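Local structure of extracellular solute-binding protein, family 1 (Bifidobacterium longum subsp. infantis ATCC 15697, 3QUF) at residues Phe141-Asp146 with Gly280-Pro285; Ala177-Phe182 with Gly257-Met262. The protein probably serves as the extracellular binding component of an ABC-type transporter, capturing a solute, perhaps a sugar, for uptake into the cell. One frame throughout, in Å; residues are numbered along the deposited sequence.

Interaction 1: Phe141-Asp146 with Gly280-Pro285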
ATOM      1  N   PHE A 141       5.845   8.266   8.878  1.00 15.05           N
ATOM      2  CA  PHE A 141       5.638   9.431   9.710  1.00 15.76           C
ATOM      3  C   PHE A 141       6.616  10.540   9.309  1.00 17.18           C
ATOM      4  O   PHE A 141       7.844  10.325   9.214  1.00 18.26           O
ATOM      5  CB  PHE A 141       5.842   9.115  11.192  1.00 16.12           C
ATOM      6  CG  PHE A 141       4.585   8.735  11.978  1.00 14.89           C
ATOM      7  CD1 PHE A 141       3.297   9.017  11.560  1.00 17.23           C
ATOM      8  CD2 PHE A 141       4.747   8.122  13.232  1.00 16.61           C
ATOM      9  CE1 PHE A 141       2.207   8.696  12.346  1.00 18.43           C
ATOM     10  CE2 PHE A 141       3.674   7.856  14.029  1.00 17.16           C
ATOM     11  CZ  PHE A 141       2.401   8.127  13.596  1.00 17.36           C
ATOM     12  N   PHE A 142       6.074  11.720   9.070  1.00 18.23           N
ATOM     13  CA  PHE A 142       6.846  12.913   8.810  1.00 19.41           C
ATOM     14  C   PHE A 142       6.737  13.755  10.073  1.00 19.46           C
ATOM     15  O   PHE A 142       5.641  13.899  10.609  1.00 19.69           O
ATOM     16  CB  PHE A 142       6.280  13.635   7.585  1.00 20.62           C
ATOM     17  CG  PHE A 142       6.567  12.941   6.278  1.00 22.18           C
ATOM     18  CD1 PHE A 142       6.052  11.649   5.999  1.00 24.49           C
ATOM     19  CD2 PHE A 142       7.385  13.541   5.333  1.00 24.70           C
ATOM     20  CE1 PHE A 142       6.350  10.994   4.815  1.00 25.45           C
ATOM     21  CE2 PHE A 142       7.668  12.908   4.132  1.00 25.47           C
ATOM     22  CZ  PHE A 142       7.161  11.632   3.861  1.00 26.27           C
ATOM     23  N   TYR A 143       7.867  14.244  10.576  1.00 20.21           N
ATOM     24  CA  TYR A 143       7.872  14.997  11.844  1.00 21.05           C
ATOM     25  C   TYR A 143       8.644  16.308  11.801  1.00 22.84           C
ATOM     26  O   TYR A 143       9.579  16.472  11.018  1.00 22.26           O
ATOM     27  CB  TYR A 143       8.350  14.117  13.024  1.00 21.54           C
ATOM     28  CG  TYR A 143       9.786  13.646  12.922  1.00 22.92           C
ATOM     29  CD1 TYR A 143      10.104  12.515  12.189  1.00 24.94           C
ATOM     30  CD2 TYR A 143      10.811  14.337  13.565  1.00 27.46           C
ATOM     31  CE1 TYR A 143      11.415  12.063  12.089  1.00 28.19           C
ATOM     32  CE2 TYR A 143      12.126  13.910  13.464  1.00 29.60           C
ATOM     33  CZ  TYR A 143      12.420  12.778  12.737  1.00 30.15           C
ATOM     34  OH  TYR A 143      13.715  12.350  12.642  1.00 34.07           O
ATOM     35  N   ASN A 144       8.199  17.239  12.635  1.00 23.40           N
ATOM     36  CA  ASN A 144       8.775  18.580  12.728  1.00 25.54           C
ATOM     37  C   ASN A 144       9.874  18.505  13.797  1.00 26.38           C
ATOM     38  O   ASN A 144       9.595  18.388  15.003  1.00 27.18           O
ATOM     39  CB  ASN A 144       7.672  19.573  13.098  1.00 25.49           C
ATOM     40  CG  ASN A 144       8.187  21.004  13.224  1.00 28.04           C
ATOM     41  OD1 ASN A 144       9.357  21.215  13.533  1.00 31.93           O
ATOM     42  ND2 ASN A 144       7.307  21.979  13.012  1.00 28.73           N
ATOM     43  N   LYS A 145      11.123  18.515  13.348  1.00 27.98           N
ATOM     44  CA  LYS A 145      12.257  18.340  14.250  1.00 30.22           C
ATOM     45  C   LYS A 145      12.307  19.379  15.381  1.00 31.96           C
ATOM     46  O   LYS A 145      12.732  19.065  16.504  1.00 32.89           O
ATOM     47  CB  LYS A 145      13.563  18.369  13.460  1.00 30.74           C
ATOM     48  CG  LYS A 145      13.736  17.199  12.513  1.00 32.14           C
ATOM     49  CD  LYS A 145      15.040  17.297  11.757  1.00 35.40           C
ATOM     50  CE  LYS A 145      15.369  15.996  11.071  1.00 37.40           C
ATOM     51  NZ  LYS A 145      16.736  15.975  10.464  1.00 40.15           N
ATOM     52  N   ASP A 146      11.846  20.594  15.098  1.00 33.44           N
ATOM     53  CA  ASP A 146      11.863  21.691  16.087  1.00 35.58           C
ATOM     54  C   ASP A 146      10.853  21.477  17.182  1.00 35.29           C
ATOM     55  O   ASP A 146      11.169  21.689  18.354  1.00 37.34           O
ATOM     56  CB  ASP A 146      11.617  23.026  15.397  1.00 36.64           C
ATOM     57  CG  ASP A 146      12.752  23.393  14.456  1.00 40.98           C
ATOM     58  OD1 ASP A 146      13.917  23.040  14.776  1.00 45.71           O
ATOM     59  OD2 ASP A 146      12.497  24.012  13.393  1.00 46.25           O
ATOM     60  N   GLY A 280      11.765  15.458   9.465  1.00 25.32           N
ATOM     61  CA  GLY A 280      12.383  14.162   9.253  1.00 25.28           C
ATOM     62  C   GLY A 280      11.321  13.141   8.917  1.00 23.34           C
ATOM     63  O   GLY A 280      10.134  13.454   8.956  1.00 21.79           O
ATOM     64  N   VAL A 281      11.746  11.931   8.543  1.00 22.78           N
ATOM     65  CA  VAL A 281      10.829  10.872   8.174  1.00 22.29           C
ATOM     66  C   VAL A 281      11.197   9.598   8.909  1.00 22.87           C
ATOM     67  O   VAL A 281      12.317   9.103   8.729  1.00 24.70           O
ATOM     68  CB  VAL A 281      10.832  10.572   6.654  1.00 22.41           C
ATOM     69  CG1 VAL A 281       9.800   9.512   6.318  1.00 21.74           C
ATOM     70  CG2 VAL A 281      10.548  11.877   5.866  1.00 22.59           C
ATOM     71  N   ALA A 282      10.236   9.034   9.648  1.00 19.09           N
ATOM     72  CA  ALA A 282      10.495   7.874  10.486  1.00 18.99           C
ATOM     73  C   ALA A 282       9.488   6.790  10.173  1.00 16.39           C
ATOM     74  O   ALA A 282       8.376   7.098   9.754  1.00 16.24           O
ATOM     75  CB  ALA A 282      10.356   8.274  11.954  1.00 18.54           C
ATOM     76  N   PRO A 283       9.869   5.509  10.354  1.00 15.91           N
ATOM     77  CA  PRO A 283       8.845   4.486  10.306  1.00 14.89           C
ATOM     78  C   PRO A 283       7.863   4.653  11.471  1.00 14.76           C
ATOM     79  O   PRO A 283       8.107   5.443  12.408  1.00 16.03           O
ATOM     80  CB  PRO A 283       9.654   3.184  10.481  1.00 14.74           C
ATOM     81  CG  PRO A 283      10.796   3.592  11.337  1.00 15.74           C
ATOM     82  CD  PRO A 283      11.138   5.007  10.916  1.00 16.64           C
ATOM     83  N   PHE A 284       6.761   3.923  11.432  1.00 14.52           N
ATOM     84  CA  PHE A 284       5.832   3.983  12.544  1.00 14.52           C
ATOM     85  C   PHE A 284       6.447   3.334  13.778  1.00 15.01           C
ATOM     86  O   PHE A 284       7.226   2.377  13.660  1.00 14.53           O
ATOM     87  CB  PHE A 284       4.521   3.311  12.202  1.00 14.18           C
ATOM     88  CG  PHE A 284       3.796   3.991  11.091  1.00 12.48           C
ATOM     89  CD1 PHE A 284       3.051   5.134  11.314  1.00 17.04           C
ATOM     90  CD2 PHE A 284       3.918   3.518   9.800  1.00 13.05           C
ATOM     91  CE1 PHE A 284       2.433   5.795  10.256  1.00 15.64           C
ATOM     92  CE2 PHE A 284       3.312   4.172   8.745  1.00 14.17           C
ATOM     93  CZ  PHE A 284       2.556   5.305   8.978  1.00 17.06           C
ATOM     94  N   PRO A 285       6.120   3.847  14.959  1.00 16.06           N
ATOM     95  CA  PRO A 285       6.612   3.209  16.172  1.00 16.86           C
ATOM     96  C   PRO A 285       6.186   1.754  16.280  1.00 16.57           C
ATOM     97  O   PRO A 285       5.119   1.363  15.816  1.00 16.95           O
ATOM     98  CB  PRO A 285       5.967   4.017  17.292  1.00 17.39           C
ATOM     99  CG  PRO A 285       5.551   5.316  16.658  1.00 19.14           C
ATOM    100  CD  PRO A 285       5.190   4.936  15.265  1.00 17.63           C
TER
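Phe141 receives the edge of the Phe284 ring on one of its faces, an edge-to-face pair with centroids 4.7 Å apart and planes at 60°. Phe284 CD1 stands over the ring centre, while Pro285 CD comes in obliquely at 3.5 Å from Phe141 CE2, and the loop leaving strand 279-282 thus packs two successive residues against the Phe141 ring. Further along, strands 135-144 and 279-282 form a short antiparallel ladder in the mixed sheet, where 135-144 also pairs with strand 259-264; four backbone hydrogen bonds flank the non-hydrogen-bonded pair Phe142-Val281. At the Phe141-Ala282 pair, Phe141 N gives to Ala282 O at 2.9 Å and Phe141 O accepts from Ala282 N at 2.8 Å; Tyr143 and Gly280 exchange a matching pair of bonds.

On the sheet face carrying Phe142, Val281 lies beside the ring and sets CG2 over it, 3.8 Å from the centroid, a CH-pi contact. Tyr143, on the face shared with Phe141, has CG between its own backbone N and carbonyl carbon (chi1 64°), which folds the phenol back over its strand neighbour. Gly280 CA sits 3.9 Å from the Tyr143 ring centroid, where a CB would clash with the ring, and the tightness of this end depends on glycine.

The looser side begins at exposed Lys145, whose extended chain brings CE only to within 3.9 Å of Gly280 CA. Just before it, Asn144 N-caps helix 145-150, its OD1 accepting from Ile147 N and, weakly, from Asp146 N. The chemistry thus implies a join made by backbone hydrogen bonds and aromatic faces, with no salt bridge across it.

Interaction 2: Ala177-Phe182 with Gly257-Met262; sequences AFLEDF and GNLGVM
Phe178 presents the edge of its ring to the backbone of Val261, with CD1 3.3 Å from Val261 O and the carbonyl carbon lying in the ring plane. With CG anti to the backbone N (chi1 178°), the ring runs beside its own carbonyl, and the same CD1 also meets Val261 CG1 at 4.0 Å. Val261 O is buried here and has no hydrogen-bond partner in the model; what approaches it is carbon-bound hydrogen, from the ring edge and from Phe178 CA, the latter at 3.5 Å and nearly straight. An alanine at Phe178 would remove the ring and is likely to leave this carbonyl without its aromatic neighbour and open a gap against the Val261 side chain.

The strands run parallel, yet their pairing is brief. Val261 N reaches Ala177 O at 2.9 Å, but the bond is weak, bent to 116° at the hydrogen. At Gly260 the second chain turns a corner, and a CB there would collide with Ala177 O, so the missing side chain permits the close approach. Leu259 sets CD1 beside the Phe178-Leu179 backbone, 3.6 Å from Leu179 N, and touches Leu179 CG obliquely at 3.8 Å.

Helix 247-255, whose end passes through a Schellman turn at Gly257 into strand 259-264, packs its Val250 against both leucines. Helix 160-172 also packs here, with Ile170 on Ala177 and Met166 on Val261, while strand 135-144 continues the sheet beyond strand 259-264.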
ATOM      1  N   ALA A 177       0.433  17.278  18.864  1.00 30.16           N
ATOM      2  CA  ALA A 177       1.407  16.220  18.621  1.00 28.29           C
ATOM      3  C   ALA A 177       1.171  15.548  17.283  1.00 26.45           C
ATOM      4  O   ALA A 177       2.114  15.335  16.517  1.00 26.52           O
ATOM      5  CB  ALA A 177       1.376  15.180  19.759  1.00 27.72           C
ATOM      6  N   PHE A 178      -0.082  15.195  17.009  1.00 25.89           N
ATOM      7  CA  PHE A 178      -0.409  14.325  15.891  1.00 24.92           C
ATOM      8  C   PHE A 178      -1.843  14.544  15.438  1.00 25.83           C
ATOM      9  O   PHE A 178      -2.770  14.710  16.256  1.00 25.68           O
ATOM     10  CB  PHE A 178      -0.209  12.869  16.333  1.00 23.71           C
ATOM     11  CG  PHE A 178      -0.569  11.863  15.285  1.00 21.75           C
ATOM     12  CD1 PHE A 178       0.019  11.925  14.026  1.00 22.85           C
ATOM     13  CD2 PHE A 178      -1.473  10.837  15.547  1.00 24.30           C
ATOM     14  CE1 PHE A 178      -0.305  10.983  13.048  1.00 22.20           C
ATOM     15  CE2 PHE A 178      -1.794   9.897  14.591  1.00 24.34           C
ATOM     16  CZ  PHE A 178      -1.209   9.968  13.330  1.00 22.36           C
ATOM     17  N   LEU A 179      -2.013  14.588  14.121  1.00 25.34           N
ATOM     18  CA  LEU A 179      -3.313  14.568  13.521  1.00 26.29           C
ATOM     19  C   LEU A 179      -3.272  13.563  12.396  1.00 25.78           C
ATOM     20  O   LEU A 179      -2.209  13.340  11.777  1.00 24.53           O
ATOM     21  CB  LEU A 179      -3.677  15.931  12.949  1.00 27.52           C
ATOM     22  CG  LEU A 179      -3.874  17.083  13.892  1.00 28.64           C
ATOM     23  CD1 LEU A 179      -4.149  18.307  13.016  1.00 30.97           C
ATOM     24  CD2 LEU A 179      -5.021  16.824  14.877  1.00 29.11           C
ATOM     25  N   GLU A 180      -4.421  12.969  12.112  1.00 26.40           N
ATOM     26  CA  GLU A 180      -4.513  12.004  11.028  1.00 28.20           C
ATOM     27  C   GLU A 180      -5.838  12.058  10.298  1.00 28.74           C
ATOM     28  O   GLU A 180      -6.849  12.393  10.882  1.00 28.37           O
ATOM     29  CB  GLU A 180      -4.295  10.628  11.587  1.00 27.57           C
ATOM     30  CG  GLU A 180      -4.054   9.565  10.546  1.00 29.80           C
ATOM     31  CD  GLU A 180      -3.455   8.286  11.150  1.00 29.16           C
ATOM     32  OE1 GLU A 180      -3.701   8.006  12.341  1.00 32.19           O
ATOM     33  OE2 GLU A 180      -2.764   7.590  10.417  1.00 30.11           O
ATOM     34  N   ASP A 181      -5.783  11.790   9.010  1.00 30.91           N
ATOM     35  CA  ASP A 181      -6.975  11.674   8.177  1.00 33.73           C
ATOM     36  C   ASP A 181      -7.624  10.288   8.437  1.00 33.67           C
ATOM     37  O   ASP A 181      -7.075   9.301   8.031  1.00 33.52           O
ATOM     38  CB  ASP A 181      -6.568  11.819   6.710  1.00 34.51           C
ATOM     39  CG  ASP A 181      -7.723  11.628   5.739  1.00 38.47           C
ATOM     40  OD1 ASP A 181      -8.894  11.968   6.087  1.00 42.71           O
ATOM     41  OD2 ASP A 181      -7.449  11.140   4.613  1.00 41.24           O
ATOM     42  N   PHE A 182      -8.727  10.258   9.190  1.00 35.62           N
ATOM     43  CA  PHE A 182      -9.517   9.026   9.442  1.00 36.28           C
ATOM     44  C   PHE A 182     -10.725   8.831   8.479  1.00 36.15           C
ATOM     45  O   PHE A 182     -11.509   7.900   8.674  1.00 36.70           O
ATOM     46  CB  PHE A 182     -10.078   9.030  10.864  1.00 37.44           C
ATOM     47  CG  PHE A 182      -9.058   9.240  11.917  1.00 37.93           C
ATOM     48  CD1 PHE A 182      -7.874   8.516  11.898  1.00 38.25           C
ATOM     49  CD2 PHE A 182      -9.284  10.121  12.947  1.00 39.82           C
ATOM     50  CE1 PHE A 182      -6.913   8.701  12.887  1.00 39.05           C
ATOM     51  CE2 PHE A 182      -8.331  10.318  13.942  1.00 39.58           C
ATOM     52  CZ  PHE A 182      -7.149   9.609  13.912  1.00 39.93           C
ATOM     53  N   GLY A 257       3.587  24.852  11.038  1.00 32.49           N
ATOM     54  CA  GLY A 257       4.435  24.757  12.218  1.00 32.84           C
ATOM     55  C   GLY A 257       3.673  24.428  13.469  1.00 33.46           C
ATOM     56  O   GLY A 257       4.197  24.579  14.573  1.00 34.46           O
ATOM     57  N   ASN A 258       2.436  23.947  13.315  1.00 32.81           N
ATOM     58  CA  ASN A 258       1.570  23.696  14.454  1.00 33.62           C
ATOM     59  C   ASN A 258       1.503  22.236  14.867  1.00 31.06           C
ATOM     60  O   ASN A 258       0.902  21.938  15.890  1.00 32.26           O
ATOM     61  CB  ASN A 258       0.145  24.166  14.156  1.00 34.50           C
ATOM     62  CG  ASN A 258       0.044  25.643  14.032  1.00 37.96           C
ATOM     63  OD1 ASN A 258       0.838  26.376  14.622  1.00 39.98           O
ATOM     64  ND2 ASN A 258      -0.938  26.105  13.259  1.00 42.65           N
ATOM     65  N   LEU A 259       2.148  21.357  14.100  1.00 30.30           N
ATOM     66  CA  LEU A 259       1.926  19.907  14.195  1.00 27.58           C
ATOM     67  C   LEU A 259       3.233  19.120  14.290  1.00 26.40           C
ATOM     68  O   LEU A 259       4.087  19.207  13.411  1.00 26.46           O
ATOM     69  CB  LEU A 259       1.130  19.439  12.975  1.00 27.11           C
ATOM     70  CG  LEU A 259       0.709  17.965  12.949  1.00 24.46           C
ATOM     71  CD1 LEU A 259      -0.169  17.690  14.219  1.00 22.84           C
ATOM     72  CD2 LEU A 259      -0.018  17.576  11.658  1.00 24.58           C
ATOM     73  N   GLY A 260       3.363  18.319  15.346  1.00 25.76           N
ATOM     74  CA  GLY A 260       4.562  17.513  15.538  1.00 24.41           C
ATOM     75  C   GLY A 260       4.776  16.447  14.475  1.00 22.63           C
ATOM     76  O   GLY A 260       5.900  16.259  13.978  1.00 21.63           O
ATOM     77  N   VAL A 261       3.710  15.737  14.131  1.00 21.76           N
ATOM     78  CA  VAL A 261       3.828  14.501  13.334  1.00 21.25           C
ATOM     79  C   VAL A 261       2.615  14.352  12.466  1.00 20.51           C
ATOM     80  O   VAL A 261       1.473  14.624  12.922  1.00 20.06           O
ATOM     81  CB  VAL A 261       3.847  13.278  14.254  1.00 20.87           C
ATOM     82  CG1 VAL A 261       3.989  11.969  13.401  1.00 20.48           C
ATOM     83  CG2 VAL A 261       4.929  13.402  15.318  1.00 22.29           C
HETATM   84  N   MSE A 262       2.832  13.919  11.227  1.00 20.24           N
HETATM   85  CA  MSE A 262       1.747  13.512  10.326  1.00 20.13           C
HETATM   86  C   MSE A 262       2.153  12.256   9.579  1.00 19.72           C
HETATM   87  O   MSE A 262       3.348  12.021   9.400  1.00 19.03           O
HETATM   88  CB  MSE A 262       1.481  14.645   9.318  1.00 21.69           C
HETATM   89  CG  MSE A 262       2.518  14.757   8.222  1.00 23.09           C
HETATM   90 SE   MSE A 262       2.023  16.099   6.854  0.90 30.89          SE
HETATM   91  CE  MSE A 262       0.595  15.261   6.028  1.00 31.11           C
TER

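How the interactions relate
Strand 135-144 ties the two contacts together, pairing with 279-282 in interaction 1 and with 259-264, which carries interaction 2 onward to 176-178. Phe142 N and Asn144 N lie 2.8 Å from Met262 O and Gly260 O respectively, probable hydrogen bonds, and Phe141 CE1 meets Phe178 CE1 at 3.5 Å. What holds the strands differs between the two. Interaction 1 is regular antiparallel pairing with aromatic packing and one exposed fringe; interaction 2, buried throughout its touching residues, has a short parallel bridge with one weak backbone bond and leans on the Phe178 ring edge and a leucine pair.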